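Local coordinates for probable N-glycosylase/DNA lyase (Thermotoga maritima, PDB 3N0U), which probably belongs among the helix-hairpin-helix DNA glycosylases/lyases and folds as a single, mostly helical chain without strands, at residues L54-L59 and G67-Q72; I106-K111 and N134-G139. All coordinates share one frame; numbering follows the deposited sequence.

Contact 1 joins two helices that follow each other in the chain, 47-59 and 65-75, and lies buried, its centre about 10 Å from that of the chain. Contact 2, its centre about 15 Å out and partly exposed, sets the end of helix 99-109 against the loop between helices 124-134 and 140-148. Their chemistry differs accordingly: contact 1 has no hydrogen bond between its segments and relies on a phenylalanine ring against a glycine, aliphatic groups and a glutamine, whereas contact 2 is carried by hydrogen bonds from an asparagine amide and a lysine to a segment that also binds a sodium ion. Helix 47-59 connects them, since Leu54 and Val58 pack on Ile138 and Ser55 meets Ile106.

Contact 1: residues L54-L59 and G67-Q72; sequences LSFCVL and GGIRAQ
Phe56 and Gln72 both carry CG anti to the backbone N (chi1 166° and -163°), which sends their side chains into the gap between 54-59 and 67-72. The segments belong to helices 47-59 and 65-75, a helical pair of the glycosylase fold joined by a short loop; locally they run at 137° to each other, closer to antiparallel than parallel, with axes 9.1 Å apart. Gly68, with no side chain, leaves room for the ring of Phe56, which comes edge-on to the backbone of the partner helix, and CE1 lies 3.5 Å from Gly68 C and 3.6 Å from Ile69 N. The same ring atom also touches the side chain of Ile69, CE1 to CG1 at 4.0 Å.

The extended chain of Gln72 crosses Phe56 at about a right angle, bringing its amide nearly parallel to the ring plane, with OE1 approaching obliquely to 3.8 Å from CD1 of Phe56. That amide is occupied at both ends: OE1 accepts a hydrogen bond from NZ of Lys219, which also makes a cation-pi contact with Phe56, and NE2 donates to Glu53 within helix 47-59. Toward the C-terminal end of 54-59 the packing is purely apolar, the methyl CD1 of Leu59 resting 3.7 Å from CB of Ala71.

Contact 2: residues I106-K111 and N134-G139; sequences IVENRK and NAKGIG. With NA (sodium ion), chain D.
Asn109 meets Lys136 through both ends of its side-chain amide, gripping the backbone of a single residue. Its OD1 accepts from Lys136 N at 2.8 Å, in the carbonyl plane and on a lone pair although the N-H is bent (143°). Its ND2 donates to Lys136 O at 3.0 Å along a straighter path (164°), with the acceptor close to the amide plane. The two bonds together fix the rotation of this buried amide and satisfy the peptide N-H and C=O of Lys136.

Two residues before Lys136, at the end of helix 124-134, the carbonyl O of Asn134 is taken by NZ of Lys111, whose extended chain reaches across to within 2.8 Å. The side chain of Lys136 bends at chi2 (-60°) and lays its methylene groups beside Glu108, with OE1 of Glu108 3.7 Å from CG of Lys136. The charged ends of these two do not touch, although their opposite charges may still attract weakly, and both side chains are exposed.

On the loop, residues Ala135 to Ile138 form a type II beta turn, with Gly137 taking the positive phi at its third position. The turn directs two carbonyls to the sodium ion: Ala135 O lies 2.3 Å and Ile138 O 2.4 Å from the metal. Val132 O and two waters complete the five modelled ligands. Ala135 O also receives a weak bond from Ile138 N. Gly139, at the N-cap of helix 140-148, has its N-H bonded to OE1 of Glu142. A glycine-rich turn between two helices, with backbone carbonyls around a monovalent cation, is characteristic of the helix-hairpin-helix motif, formed here by helices 124-134 and 140-148.

Contact 1: residues L54-L59 and G67-Q72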
loop_
_atom_site.group_PDB
_atom_site.type_symbol
_atom_site.label_atom_id
_atom_site.label_comp_id
_atom_site.label_asym_id
_atom_site.label_seq_id
_atom_site.Cartn_x
_atom_site.Cartn_y
_atom_site.Cartn_z
ATOM N N LEU A 54 -1.163 -8.881 -2.974
ATOM C CA LEU A 54 -1.098 -9.009 -1.530
ATOM C C LEU A 54 0.336 -9.346 -1.100
ATOM O O LEU A 54 0.840 -8.806 -0.114
ATOM C CB LEU A 54 -2.083 -10.084 -1.039
ATOM C CG LEU A 54 -2.147 -10.227 0.467
ATOM C CD1 LEU A 54 -2.752 -8.968 1.115
ATOM C CD2 LEU A 54 -2.962 -11.466 0.814
ATOM N N SER A 55 0.997 -10.220 -1.854
ATOM C CA SER A 55 2.392 -10.584 -1.566
ATOM C C SER A 55 3.361 -9.412 -1.724
ATOM O O SER A 55 4.286 -9.248 -0.907
ATOM C CB SER A 55 2.827 -11.770 -2.423
ATOM O OG SER A 55 1.963 -12.883 -2.179
ATOM N N PHE A 56 3.120 -8.568 -2.725
ATOM C CA PHE A 56 3.891 -7.346 -2.898
ATOM C C PHE A 56 3.787 -6.521 -1.619
ATOM O O PHE A 56 4.774 -5.986 -1.125
ATOM C CB PHE A 56 3.387 -6.552 -4.112
ATOM C CG PHE A 56 3.902 -5.140 -4.177
ATOM C CD1 PHE A 56 5.131 -4.864 -4.742
ATOM C CD2 PHE A 56 3.147 -4.086 -3.692
ATOM C CE1 PHE A 56 5.606 -3.567 -4.804
ATOM C CE2 PHE A 56 3.620 -2.790 -3.753
ATOM C CZ PHE A 56 4.860 -2.534 -4.307
ATOM N N CYS A 57 2.589 -6.434 -1.060
ATOM C CA CYS A 57 2.404 -5.629 0.134
ATOM C C CYS A 57 3.075 -6.249 1.374
ATOM O O CYS A 57 3.587 -5.537 2.235
ATOM C CB CYS A 57 0.916 -5.355 0.370
ATOM S SG CYS A 57 0.186 -4.341 -0.938
ATOM N N VAL A 58 3.113 -7.567 1.443
ATOM C CA VAL A 58 3.866 -8.242 2.499
ATOM C C VAL A 58 5.351 -7.853 2.399
ATOM O O VAL A 58 6.011 -7.564 3.402
ATOM C CB VAL A 58 3.711 -9.775 2.394
ATOM C CG1 VAL A 58 4.683 -10.488 3.302
ATOM C CG2 VAL A 58 2.279 -10.196 2.712
ATOM N N LEU A 59 5.866 -7.839 1.182
ATOM C CA LEU A 59 7.303 -7.608 0.977
ATOM C C LEU A 59 7.723 -6.170 1.164
ATOM O O LEU A 59 8.884 -5.909 1.495
ATOM C CB LEU A 59 7.729 -8.034 -0.423
ATOM C CG LEU A 59 7.546 -9.517 -0.729
ATOM C CD1 LEU A 59 7.941 -9.792 -2.168
ATOM C CD2 LEU A 59 8.320 -10.408 0.225
ATOM N N GLY A 67 12.078 -2.425 -4.593
ATOM C CA GLY A 67 12.396 -3.800 -4.253
ATOM C C GLY A 67 11.211 -4.710 -4.476
ATOM O O GLY A 67 11.350 -5.802 -5.026
ATOM N N GLY A 68 10.035 -4.275 -4.039
ATOM C CA GLY A 68 8.878 -5.131 -4.182
ATOM C C GLY A 68 8.525 -5.374 -5.635
ATOM O O GLY A 68 8.080 -6.451 -6.007
ATOM N N ILE A 69 8.671 -4.338 -6.452
ATOM C CA ILE A 69 8.366 -4.424 -7.873
ATOM C C ILE A 69 9.320 -5.429 -8.525
ATOM O O ILE A 69 8.913 -6.279 -9.322
ATOM C CB ILE A 69 8.482 -3.027 -8.525
ATOM C CG1 ILE A 69 7.280 -2.176 -8.113
ATOM C CG2 ILE A 69 8.502 -3.140 -10.023
ATOM C CD1 ILE A 69 7.445 -0.664 -8.367
ATOM N N ARG A 70 10.597 -5.351 -8.160
ATOM C CA ARG A 70 11.581 -6.298 -8.659
ATOM C C ARG A 70 11.271 -7.742 -8.207
ATOM O O ARG A 70 11.384 -8.684 -8.987
ATOM C CB ARG A 70 12.979 -5.892 -8.199
ATOM C CG ARG A 70 14.052 -6.826 -8.698
ATOM C CD ARG A 70 15.420 -6.468 -8.147
ATOM N NE ARG A 70 16.443 -7.303 -8.766
ATOM C CZ ARG A 70 17.659 -7.496 -8.267
ATOM N NH1 ARG A 70 18.011 -6.931 -7.117
ATOM N NH2 ARG A 70 18.518 -8.269 -8.920
ATOM N N ALA A 71 10.853 -7.906 -6.960
ATOM C CA ALA A 71 10.522 -9.230 -6.463
ATOM C C ALA A 71 9.326 -9.785 -7.226
ATOM O O ALA A 71 9.316 -10.931 -7.625
ATOM C CB ALA A 71 10.228 -9.198 -4.965
ATOM N N GLN A 72 8.311 -8.959 -7.416
ATOM C CA GLN A 72 7.113 -9.379 -8.120
ATOM C C GLN A 72 7.448 -9.802 -9.556
ATOM O O GLN A 72 6.960 -10.829 -10.039
ATOM C CB GLN A 72 6.078 -8.257 -8.096
ATOM C CG GLN A 72 4.686 -8.668 -8.410
ATOM C CD GLN A 72 3.692 -7.569 -8.084
ATOM O OE1 GLN A 72 4.048 -6.397 -8.014
ATOM N NE2 GLN A 72 2.445 -7.941 -7.879
#

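Contact 2: residues I106-K111 and N134-G139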
loop_
_atom_site.group_PDB
_atom_site.type_symbol
_atom_site.label_atom_id
_atom_site.label_comp_id
_atom_site.label_asym_id
_atom_site.label_seq_id
_atom_site.Cartn_x
_atom_site.Cartn_y
_atom_site.Cartn_z
ATOM N N ILE A 106 3.770 -15.356 3.285
ATOM C CA ILE A 106 3.139 -15.532 1.973
ATOM C C ILE A 106 2.549 -16.946 1.872
ATOM O O ILE A 106 1.392 -17.136 1.424
ATOM C CB ILE A 106 4.128 -15.211 0.833
ATOM C CG1 ILE A 106 4.389 -13.708 0.827
ATOM C CG2 ILE A 106 3.590 -15.648 -0.526
ATOM C CD1 ILE A 106 5.645 -13.298 0.067
ATOM N N VAL A 107 3.328 -17.945 2.257
ATOM C CA VAL A 107 2.847 -19.317 2.188
ATOM C C VAL A 107 1.573 -19.467 3.043
ATOM O O VAL A 107 0.573 -20.077 2.613
ATOM C CB VAL A 107 3.925 -20.320 2.627
ATOM C CG1 VAL A 107 3.328 -21.708 2.740
ATOM C CG2 VAL A 107 5.058 -20.353 1.614
ATOM N N GLU A 108 1.599 -18.911 4.253
ATOM C CA GLU A 108 0.447 -19.003 5.152
ATOM C C GLU A 108 -0.776 -18.324 4.553
ATOM O O GLU A 108 -1.907 -18.783 4.720
ATOM C CB GLU A 108 0.761 -18.382 6.511
ATOM C CG GLU A 108 1.779 -19.123 7.331
ATOM C CD GLU A 108 2.127 -18.375 8.621
ATOM O OE1 GLU A 108 2.887 -17.378 8.560
ATOM O OE2 GLU A 108 1.620 -18.773 9.691
ATOM N N ASN A 109 -0.550 -17.232 3.842
ATOM C CA ASN A 109 -1.649 -16.456 3.277
ATOM C C ASN A 109 -2.352 -17.160 2.130
ATOM O O ASN A 109 -3.401 -16.703 1.665
ATOM C CB ASN A 109 -1.137 -15.094 2.817
ATOM C CG ASN A 109 -0.884 -14.179 3.957
ATOM O OD1 ASN A 109 -1.373 -14.405 5.050
ATOM N ND2 ASN A 109 -0.111 -13.134 3.723
ATOM N N ARG A 110 -1.781 -18.256 1.646
ATOM C CA ARG A 110 -2.416 -18.967 0.547
ATOM C C ARG A 110 -3.804 -19.466 0.950
ATOM O O ARG A 110 -4.645 -19.752 0.100
ATOM C CB ARG A 110 -1.515 -20.094 0.023
ATOM C CG ARG A 110 -0.260 -19.555 -0.604
ATOM C CD ARG A 110 0.743 -20.641 -0.901
ATOM N NE ARG A 110 1.954 -20.091 -1.493
ATOM C CZ ARG A 110 3.079 -20.766 -1.683
ATOM N NH1 ARG A 110 3.179 -22.036 -1.297
ATOM N NH2 ARG A 110 4.110 -20.158 -2.273
ATOM N N LYS A 111 -4.049 -19.538 2.250
ATOM C CA LYS A 111 -5.382 -19.872 2.747
ATOM C C LYS A 111 -6.449 -18.897 2.227
ATOM O O LYS A 111 -7.642 -19.217 2.245
ATOM C CB LYS A 111 -5.409 -19.853 4.285
ATOM C CG LYS A 111 -5.252 -18.459 4.862
ATOM C CD LYS A 111 -5.204 -18.433 6.386
ATOM C CE LYS A 111 -4.958 -16.997 6.868
ATOM N NZ LYS A 111 -4.936 -16.886 8.353
ATOM N N ASN A 134 -6.378 -11.438 9.645
ATOM C CA ASN A 134 -6.250 -12.765 9.051
ATOM C C ASN A 134 -5.078 -12.984 8.104
ATOM O O ASN A 134 -4.681 -14.121 7.862
ATOM C CB ASN A 134 -7.563 -13.119 8.357
ATOM C CG ASN A 134 -8.678 -13.306 9.342
ATOM O OD1 ASN A 134 -9.596 -12.486 9.438
ATOM N ND2 ASN A 134 -8.606 -14.384 10.095
ATOM N N ALA A 135 -4.534 -11.906 7.556
ATOM C CA ALA A 135 -3.421 -12.043 6.620
ATOM C C ALA A 135 -2.104 -11.799 7.320
ATOM O O ALA A 135 -1.899 -10.742 7.880
ATOM C CB ALA A 135 -3.586 -11.069 5.460
ATOM N N LYS A 136 -1.195 -12.762 7.256
ATOM C CA LYS A 136 0.120 -12.645 7.887
ATOM C C LYS A 136 0.978 -11.611 7.185
ATOM O O LYS A 136 0.958 -11.509 5.965
ATOM C CB LYS A 136 0.817 -14.009 7.833
ATOM C CG LYS A 136 0.007 -15.120 8.497
ATOM C CD LYS A 136 -0.221 -14.795 9.957
ATOM C CE LYS A 136 -0.829 -15.967 10.703
ATOM N NZ LYS A 136 -1.102 -15.611 12.121
ATOM N N GLY A 137 1.727 -10.848 7.973
ATOM C CA GLY A 137 2.580 -9.808 7.449
ATOM C C GLY A 137 1.829 -8.595 6.935
ATOM O O GLY A 137 2.412 -7.744 6.260
ATOM N N ILE A 138 0.541 -8.518 7.255
ATOM C CA ILE A 138 -0.299 -7.428 6.807
ATOM C C ILE A 138 -0.980 -6.747 7.999
ATOM O O ILE A 138 -1.892 -7.310 8.605
ATOM C CB ILE A 138 -1.410 -7.941 5.871
ATOM C CG1 ILE A 138 -0.809 -8.552 4.604
ATOM C CG2 ILE A 138 -2.422 -6.824 5.544
ATOM C CD1 ILE A 138 -0.145 -7.562 3.662
ATOM N N GLY A 139 -0.526 -5.552 8.345
ATOM C CA GLY A 139 -1.182 -4.737 9.353
ATOM C C GLY A 139 -2.055 -3.654 8.737
ATOM O O GLY A 139 -2.429 -3.725 7.565
HETATM NA NA NA D . -2.555 -9.380 9.642
HETATM O O HOH W 1 -0.276 -8.906 10.609
HETATM O O HOH W 2 -2.730 -11.544 11.163
#